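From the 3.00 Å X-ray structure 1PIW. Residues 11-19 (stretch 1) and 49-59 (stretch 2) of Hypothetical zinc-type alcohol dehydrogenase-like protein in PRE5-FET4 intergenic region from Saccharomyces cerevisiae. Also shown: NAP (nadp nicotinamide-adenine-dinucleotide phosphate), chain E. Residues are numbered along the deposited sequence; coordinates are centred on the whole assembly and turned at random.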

ATOM      1  N   ALA A  11     -31.981  22.712   4.003  1.00 46.65           N
ATOM      2  CA  ALA A  11     -31.721  21.809   2.883  1.00 45.80           C
ATOM      3  C   ALA A  11     -31.400  22.399   1.516  1.00 43.87           C
ATOM      4  O   ALA A  11     -32.040  23.339   1.055  1.00 44.28           O
ATOM      5  CB  ALA A  11     -32.892  20.852   2.744  1.00 47.71           C
ATOM      6  N   ILE A  12     -30.409  21.798   0.870  1.00 42.72           N
ATOM      7  CA  ILE A  12     -29.972  22.189  -0.467  1.00 42.68           C
ATOM      8  C   ILE A  12     -31.161  22.007  -1.425  1.00 43.63           C
ATOM      9  O   ILE A  12     -31.743  20.923  -1.483  1.00 43.19           O
ATOM     10  CB  ILE A  12     -28.834  21.265  -0.976  1.00 39.96           C
ATOM     11  CG1 ILE A  12     -27.782  21.029   0.112  1.00 36.13           C
ATOM     12  CG2 ILE A  12     -28.224  21.851  -2.213  1.00 40.85           C
ATOM     13  CD1 ILE A  12     -27.080  22.247   0.578  1.00 33.17           C
ATOM     14  N   GLN A  13     -31.507  23.046  -2.185  1.00 44.82           N
ATOM     15  CA  GLN A  13     -32.638  22.967  -3.118  1.00 44.10           C
ATOM     16  C   GLN A  13     -32.274  22.612  -4.561  1.00 43.89           C
ATOM     17  O   GLN A  13     -33.141  22.198  -5.324  1.00 42.66           O
ATOM     18  CB  GLN A  13     -33.413  24.278  -3.105  1.00 43.65           C
ATOM     19  CG  GLN A  13     -33.784  24.733  -1.719  1.00 43.22           C
ATOM     20  CD  GLN A  13     -34.725  23.777  -1.031  1.00 43.01           C
ATOM     21  OE1 GLN A  13     -34.799  23.741   0.195  1.00 44.14           O
ATOM     22  NE2 GLN A  13     -35.460  23.003  -1.815  1.00 41.75           N
ATOM     23  N   SER A  14     -31.003  22.783  -4.929  1.00 44.27           N
ATOM     24  CA  SER A  14     -30.531  22.459  -6.274  1.00 44.97           C
ATOM     25  C   SER A  14     -29.017  22.542  -6.321  1.00 45.13           C
ATOM     26  O   SER A  14     -28.432  23.420  -5.703  1.00 44.64           O
ATOM     27  CB  SER A  14     -31.096  23.440  -7.291  1.00 48.25           C
ATOM     28  OG  SER A  14     -30.089  24.345  -7.730  1.00 52.11           O
ATOM     29  N   HIS A  15     -28.378  21.650  -7.070  1.00 46.30           N
ATOM     30  CA  HIS A  15     -26.920  21.665  -7.166  1.00 47.98           C
ATOM     31  C   HIS A  15     -26.319  22.925  -7.780  1.00 50.03           C
ATOM     32  O   HIS A  15     -25.108  22.986  -7.970  1.00 50.68           O
ATOM     33  CB  HIS A  15     -26.399  20.478  -7.972  1.00 46.94           C
ATOM     34  CG  HIS A  15     -26.625  19.154  -7.319  1.00 47.91           C
ATOM     35  ND1 HIS A  15     -26.368  18.930  -5.985  1.00 49.05           N
ATOM     36  CD2 HIS A  15     -27.057  17.973  -7.822  1.00 47.75           C
ATOM     37  CE1 HIS A  15     -26.634  17.670  -5.694  1.00 49.53           C
ATOM     38  NE2 HIS A  15     -27.053  17.067  -6.792  1.00 47.79           N
ATOM     39  N   GLU A  16     -27.135  23.920  -8.115  1.00 52.28           N
ATOM     40  CA  GLU A  16     -26.577  25.135  -8.703  1.00 54.85           C
ATOM     41  C   GLU A  16     -26.689  26.254  -7.694  1.00 55.58           C
ATOM     42  O   GLU A  16     -25.807  27.123  -7.594  1.00 57.34           O
ATOM     43  CB  GLU A  16     -27.300  25.524  -9.991  1.00 56.38           C
ATOM     44  CG  GLU A  16     -27.187  24.497 -11.097  1.00 59.46           C
ATOM     45  CD  GLU A  16     -28.043  23.265 -10.835  1.00 62.40           C
ATOM     46  OE1 GLU A  16     -29.280  23.419 -10.719  1.00 64.22           O
ATOM     47  OE2 GLU A  16     -27.487  22.146 -10.744  1.00 63.98           O
ATOM     48  N   ASP A  17     -27.778  26.217  -6.940  1.00 52.64           N
ATOM     49  CA  ASP A  17     -28.025  27.206  -5.909  1.00 51.22           C
ATOM     50  C   ASP A  17     -27.554  26.563  -4.599  1.00 51.07           C
ATOM     51  O   ASP A  17     -28.093  26.853  -3.527  1.00 51.63           O
ATOM     52  CB  ASP A  17     -29.523  27.476  -5.851  1.00 51.54           C
ATOM     53  CG  ASP A  17     -29.857  28.776  -5.179  1.00 52.74           C
ATOM     54  OD1 ASP A  17     -30.990  28.897  -4.650  1.00 51.53           O
ATOM     55  OD2 ASP A  17     -28.994  29.678  -5.198  1.00 54.07           O
ATOM     56  N   TRP A  18     -26.544  25.691  -4.689  1.00 49.25           N
ATOM     57  CA  TRP A  18     -26.056  24.973  -3.517  1.00 47.07           C
ATOM     58  C   TRP A  18     -25.622  25.843  -2.363  1.00 46.40           C
ATOM     59  O   TRP A  18     -25.678  25.415  -1.211  1.00 45.61           O
ATOM     60  CB  TRP A  18     -24.920  24.013  -3.877  1.00 47.36           C
ATOM     61  CG  TRP A  18     -23.591  24.661  -4.147  1.00 49.48           C
ATOM     62  CD1 TRP A  18     -23.147  25.150  -5.336  1.00 49.73           C
ATOM     63  CD2 TRP A  18     -22.519  24.861  -3.208  1.00 49.03           C
ATOM     64  NE1 TRP A  18     -21.867  25.638  -5.202  1.00 48.93           N
ATOM     65  CE2 TRP A  18     -21.460  25.474  -3.907  1.00 47.48           C
ATOM     66  CE3 TRP A  18     -22.352  24.581  -1.849  1.00 48.61           C
ATOM     67  CZ2 TRP A  18     -20.258  25.810  -3.296  1.00 46.35           C
ATOM     68  CZ3 TRP A  18     -21.151  24.916  -1.244  1.00 48.30           C
ATOM     69  CH2 TRP A  18     -20.122  25.525  -1.969  1.00 47.00           C
ATOM     70  N   LYS A  19     -25.192  27.065  -2.655  1.00 45.66           N
ATOM     71  CA  LYS A  19     -24.760  27.961  -1.588  1.00 44.80           C
ATOM     72  C   LYS A  19     -25.902  28.650  -0.862  1.00 44.73           C
ATOM     73  O   LYS A  19     -25.656  29.476   0.013  1.00 44.30           O
ATOM     74  CB  LYS A  19     -23.816  29.032  -2.115  1.00 44.07           C
ATOM     75  CG  LYS A  19     -22.479  28.527  -2.589  1.00 44.19           C
ATOM     76  CD  LYS A  19     -21.638  29.711  -3.005  1.00 43.86           C
ATOM     77  CE  LYS A  19     -20.379  29.281  -3.706  1.00 45.17           C
ATOM     78  NZ  LYS A  19     -19.630  30.472  -4.170  1.00 45.76           N
ATOM     79  N   ASP A  49     -19.648  17.716   2.916  1.00 34.83           N
ATOM     80  CA  ASP A  49     -20.890  18.467   2.886  1.00 35.60           C
ATOM     81  C   ASP A  49     -20.900  19.299   1.626  1.00 36.95           C
ATOM     82  O   ASP A  49     -21.922  19.384   0.954  1.00 39.40           O
ATOM     83  CB  ASP A  49     -21.020  19.402   4.096  1.00 34.41           C
ATOM     84  CG  ASP A  49     -21.313  18.660   5.382  1.00 34.71           C
ATOM     85  OD1 ASP A  49     -21.509  17.431   5.326  1.00 34.21           O
ATOM     86  OD2 ASP A  49     -21.356  19.302   6.450  1.00 34.50           O
ATOM     87  N   ILE A  50     -19.749  19.898   1.305  1.00 36.61           N
ATOM     88  CA  ILE A  50     -19.611  20.760   0.133  1.00 35.95           C
ATOM     89  C   ILE A  50     -19.672  19.987  -1.182  1.00 35.99           C
ATOM     90  O   ILE A  50     -20.540  20.230  -2.015  1.00 34.14           O
ATOM     91  CB  ILE A  50     -18.290  21.568   0.206  1.00 35.78           C
ATOM     92  CG1 ILE A  50     -18.204  22.289   1.550  1.00 34.81           C
ATOM     93  CG2 ILE A  50     -18.236  22.606  -0.908  1.00 35.79           C
ATOM     94  CD1 ILE A  50     -19.384  23.200   1.842  1.00 34.97           C
ATOM     95  N   HIS A  51     -18.747  19.054  -1.357  1.00 38.42           N
ATOM     96  CA  HIS A  51     -18.691  18.229  -2.562  1.00 41.68           C
ATOM     97  C   HIS A  51     -20.079  17.766  -2.957  1.00 42.90           C
ATOM     98  O   HIS A  51     -20.488  17.859  -4.117  1.00 44.50           O
ATOM     99  CB  HIS A  51     -17.849  16.981  -2.314  1.00 45.04           C
ATOM    100  CG  HIS A  51     -16.383  17.243  -2.170  1.00 48.66           C
ATOM    101  ND1 HIS A  51     -15.557  17.458  -3.252  1.00 49.57           N
ATOM    102  CD2 HIS A  51     -15.591  17.285  -1.074  1.00 48.95           C
ATOM    103  CE1 HIS A  51     -14.316  17.616  -2.828  1.00 50.89           C
ATOM    104  NE2 HIS A  51     -14.311  17.515  -1.511  1.00 51.24           N
ATOM    105  N   CYS A  52     -20.794  17.245  -1.968  1.00 43.00           N
ATOM    106  CA  CYS A  52     -22.127  16.723  -2.169  1.00 41.29           C
ATOM    107  C   CYS A  52     -23.125  17.786  -2.613  1.00 41.88           C
ATOM    108  O   CYS A  52     -23.773  17.638  -3.652  1.00 42.97           O
ATOM    109  CB  CYS A  52     -22.605  16.066  -0.881  1.00 40.32           C
ATOM    110  SG  CYS A  52     -23.914  14.880  -1.124  1.00 35.77           S
ATOM    111  N   ALA A  53     -23.249  18.855  -1.833  1.00 40.96           N
ATOM    112  CA  ALA A  53     -24.197  19.923  -2.145  1.00 40.61           C
ATOM    113  C   ALA A  53     -23.912  20.578  -3.490  1.00 40.63           C
ATOM    114  O   ALA A  53     -24.820  20.926  -4.234  1.00 38.40           O
ATOM    115  CB  ALA A  53     -24.186  20.964  -1.033  1.00 39.86           C
ATOM    116  N   ALA A  54     -22.634  20.738  -3.793  1.00 42.23           N
ATOM    117  CA  ALA A  54     -22.227  21.342  -5.042  1.00 44.39           C
ATOM    118  C   ALA A  54     -22.433  20.367  -6.179  1.00 46.02           C
ATOM    119  O   ALA A  54     -22.156  20.678  -7.332  1.00 47.69           O
ATOM    120  CB  ALA A  54     -20.785  21.731  -4.966  1.00 45.14           C
ATOM    121  N   GLY A  55     -22.912  19.176  -5.853  1.00 47.40           N
ATOM    122  CA  GLY A  55     -23.143  18.173  -6.874  1.00 48.62           C
ATOM    123  C   GLY A  55     -21.879  17.578  -7.466  1.00 49.59           C
ATOM    124  O   GLY A  55     -21.913  17.040  -8.568  1.00 48.77           O
ATOM    125  N   HIS A  56     -20.768  17.667  -6.738  1.00 51.66           N
ATOM    126  CA  HIS A  56     -19.488  17.128  -7.205  1.00 53.09           C
ATOM    127  C   HIS A  56     -19.492  15.623  -7.281  1.00 54.34           C
ATOM    128  O   HIS A  56     -18.715  15.035  -8.023  1.00 54.83           O
ATOM    129  CB  HIS A  56     -18.359  17.541  -6.273  1.00 53.00           C
ATOM    130  CG  HIS A  56     -17.941  18.960  -6.438  1.00 53.43           C
ATOM    131  ND1 HIS A  56     -18.778  19.922  -6.955  1.00 54.23           N
ATOM    132  CD2 HIS A  56     -16.780  19.588  -6.142  1.00 54.53           C
ATOM    133  CE1 HIS A  56     -18.150  21.084  -6.974  1.00 55.01           C
ATOM    134  NE2 HIS A  56     -16.937  20.908  -6.486  1.00 55.31           N
ATOM    135  N   TRP A  57     -20.367  15.001  -6.503  1.00 55.92           N
ATOM    136  CA  TRP A  57     -20.435  13.552  -6.467  1.00 56.87           C
ATOM    137  C   TRP A  57     -21.505  12.951  -7.347  1.00 57.64           C
ATOM    138  O   TRP A  57     -21.713  11.733  -7.341  1.00 59.18           O
ATOM    139  CB  TRP A  57     -20.645  13.088  -5.035  1.00 57.36           C
ATOM    140  CG  TRP A  57     -19.430  13.247  -4.187  1.00 57.15           C
ATOM    141  CD1 TRP A  57     -18.133  13.388  -4.615  1.00 55.50           C
ATOM    142  CD2 TRP A  57     -19.383  13.192  -2.762  1.00 57.14           C
ATOM    143  NE1 TRP A  57     -17.282  13.419  -3.536  1.00 55.94           N
ATOM    144  CE2 TRP A  57     -18.019  13.298  -2.385  1.00 56.87           C
ATOM    145  CE3 TRP A  57     -20.359  13.058  -1.761  1.00 56.95           C
ATOM    146  CZ2 TRP A  57     -17.607  13.275  -1.047  1.00 56.12           C
ATOM    147  CZ3 TRP A  57     -19.950  13.034  -0.432  1.00 57.49           C
ATOM    148  CH2 TRP A  57     -18.581  13.142  -0.088  1.00 56.70           C
ATOM    149  N   GLY A  58     -22.182  13.802  -8.105  1.00 56.50           N
ATOM    150  CA  GLY A  58     -23.227  13.313  -8.975  1.00 54.50           C
ATOM    151  C   GLY A  58     -24.535  13.937  -8.566  1.00 53.39           C
ATOM    152  O   GLY A  58     -24.638  14.552  -7.504  1.00 53.00           O
ATOM    153  N   ASN A  59     -25.543  13.765  -9.404  1.00 51.70           N
ATOM    154  CA  ASN A  59     -26.829  14.347  -9.130  1.00 50.60           C
ATOM    155  C   ASN A  59     -27.569  13.720  -7.970  1.00 48.59           C
ATOM    156  O   ASN A  59     -28.054  12.607  -8.078  1.00 49.58           O
ATOM    157  CB  ASN A  59     -27.688  14.286 -10.376  1.00 52.45           C
ATOM    158  CG  ASN A  59     -28.330  15.607 -10.677  1.00 54.75           C
ATOM    159  OD1 ASN A  59     -27.657  16.561 -11.094  1.00 53.86           O
ATOM    160  ND2 ASN A  59     -29.640  15.689 -10.442  1.00 55.28           N
TER
HETATM  161  PA  NAP E4292     -11.271  21.154   3.892  1.00 61.33           P
HETATM  162  O1A NAP E4292     -12.145  21.006   2.785  1.00 60.74           O
HETATM  163  O2A NAP E4292     -11.480  22.063   5.105  1.00 59.31           O
HETATM  164  O5B NAP E4292      -9.818  21.499   3.322  1.00 58.58           O
HETATM  165  C5B NAP E4292      -9.225  20.611   2.336  1.00 53.73           C
HETATM  166  C4B NAP E4292      -7.749  21.041   2.408  1.00 52.21           C
HETATM  167  O4B NAP E4292      -6.967  20.194   1.445  1.00 52.35           O
HETATM  168  C3B NAP E4292      -7.424  22.487   1.938  1.00 50.61           C
HETATM  169  O3B NAP E4292      -7.451  23.344   3.090  1.00 50.15           O
HETATM  170  C2B NAP E4292      -6.062  22.338   1.288  1.00 49.41           C
HETATM  171  O2B NAP E4292      -4.972  22.336   2.202  1.00 41.45           O
HETATM  172  C1B NAP E4292      -6.158  20.970   0.558  1.00 50.83           C
HETATM  173  N9A NAP E4292      -6.655  21.169  -0.833  1.00 51.26           N
HETATM  174  C8A NAP E4292      -7.814  21.717  -1.356  1.00 50.38           C
HETATM  175  N7A NAP E4292      -7.873  21.717  -2.684  1.00 50.72           N
HETATM  176  C5A NAP E4292      -6.673  21.130  -3.060  1.00 51.18           C
HETATM  177  C6A NAP E4292      -6.158  20.857  -4.351  1.00 51.10           C
HETATM  178  N6A NAP E4292      -6.745  21.120  -5.528  1.00 51.66           N
HETATM  179  N1A NAP E4292      -4.901  20.247  -4.429  1.00 50.29           N
HETATM  180  C2A NAP E4292      -4.188  19.923  -3.266  1.00 52.67           C
HETATM  181  N3A NAP E4292      -4.664  20.179  -1.980  1.00 53.20           N
HETATM  182  C4A NAP E4292      -5.917  20.785  -1.925  1.00 51.93           C
HETATM  183  O3  NAP E4292     -10.966  19.759   4.546  1.00 62.17           O
HETATM  184  PN  NAP E4292     -11.776  18.433   4.707  1.00 60.44           P
HETATM  185  O1N NAP E4292     -13.176  18.706   5.042  1.00 57.93           O
HETATM  186  O2N NAP E4292     -10.999  17.644   5.672  1.00 62.79           O
HETATM  187  O5D NAP E4292     -11.707  17.825   3.266  1.00 60.84           O
HETATM  188  C5D NAP E4292     -12.677  16.828   2.935  1.00 65.21           C
HETATM  189  C4D NAP E4292     -12.034  15.841   2.028  1.00 67.16           C
HETATM  190  O4D NAP E4292     -11.913  14.604   2.771  1.00 67.97           O
HETATM  191  C3D NAP E4292     -12.921  15.526   0.798  1.00 69.16           C
HETATM  192  O3D NAP E4292     -12.149  15.362  -0.407  1.00 68.06           O
HETATM  193  C2D NAP E4292     -13.659  14.278   1.225  1.00 70.36           C
HETATM  194  O2D NAP E4292     -14.078  13.489   0.140  1.00 74.31           O
HETATM  195  C1D NAP E4292     -12.676  13.561   2.077  1.00 70.74           C
HETATM  196  P2B NAP E4292      -3.566  23.049   1.912  1.00 36.62           P
HETATM  197  O1X NAP E4292      -2.765  22.058   1.090  1.00 30.85           O
HETATM  198  O2X NAP E4292      -3.990  24.245   1.146  1.00 34.33           O
HETATM  199  O3X NAP E4292      -2.956  23.280   3.257  1.00 31.81           O

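Stretch 2 enters as the end of a helix, residues 49-53, and then turns away from it. Stretch 1 leaves a strand at its start and runs on as an irregular loop past the end of that helix. The CA atoms of H15 and G55 are 5.2 Å apart, the register of the two backbones. Together the two stretches bury 433 Å². H15, W18 and A53 account for most of the contact.

H15 supplies the one hydrogen bond between the stretches. Its ND1 donates to A53 O at 3.1 Å, with a nearly straight angle of 164°. A carbonyl in the last turn of a helix has no further turn to supply an amide, so a side chain from another segment can serve it. A carbonyl oxygen can only accept, so the bond implies a proton on ND1. A53 O lies at the edge of the imidazole, near its plane, as a good in-plane bond requires.

G55 CA lies over one face of the same ring. G55 CA sits 3.6 Å from the centroid of the H15 ring, 18° off the normal, in a CH-pi contact. G55 ends the helix in a Schellman motif: G55 N bonds to C52 O at 2.8 Å, and H56 N to H51 O at 2.6 Å. Its positive phi by itself favours glycine. The packing adds a second reason, because an ideal CB would lie only 2.8 Å from H15 CG, a clash. A type I turn from G55 to G58 then brings N59 to the imidazole, with N59 OD1 3.6 Å from H15 CD2.

W18 has the p rotamer and points its CA-to-CB bond toward stretch 2. A54 packs over one face of the indole. A54 CB lies 3.9 Å from the centroid of the W18 five-membered ring, only 6° off the normal, a second CH-pi contact. Farther along the ring, W18 CH2 meets I50 CG2 at 3.6 Å. These are apolar contacts that bury the indole against the helix end.

A53 joins the two parts of the interface. Its carbonyl receives the H15 bond and also lies close to W18, with A53 O 3.1 Å from W18 CB. Its methyl group touches two hydrophobic partners: A53 CB is 3.6 Å from I12 CD1 and 4.1 Å from W18 CE3.

The loop of stretch 1 is braced locally by S14. S14 OG accepts hydrogen bonds from E16 N at 3.0 Å and D17 N at 3.1 Å.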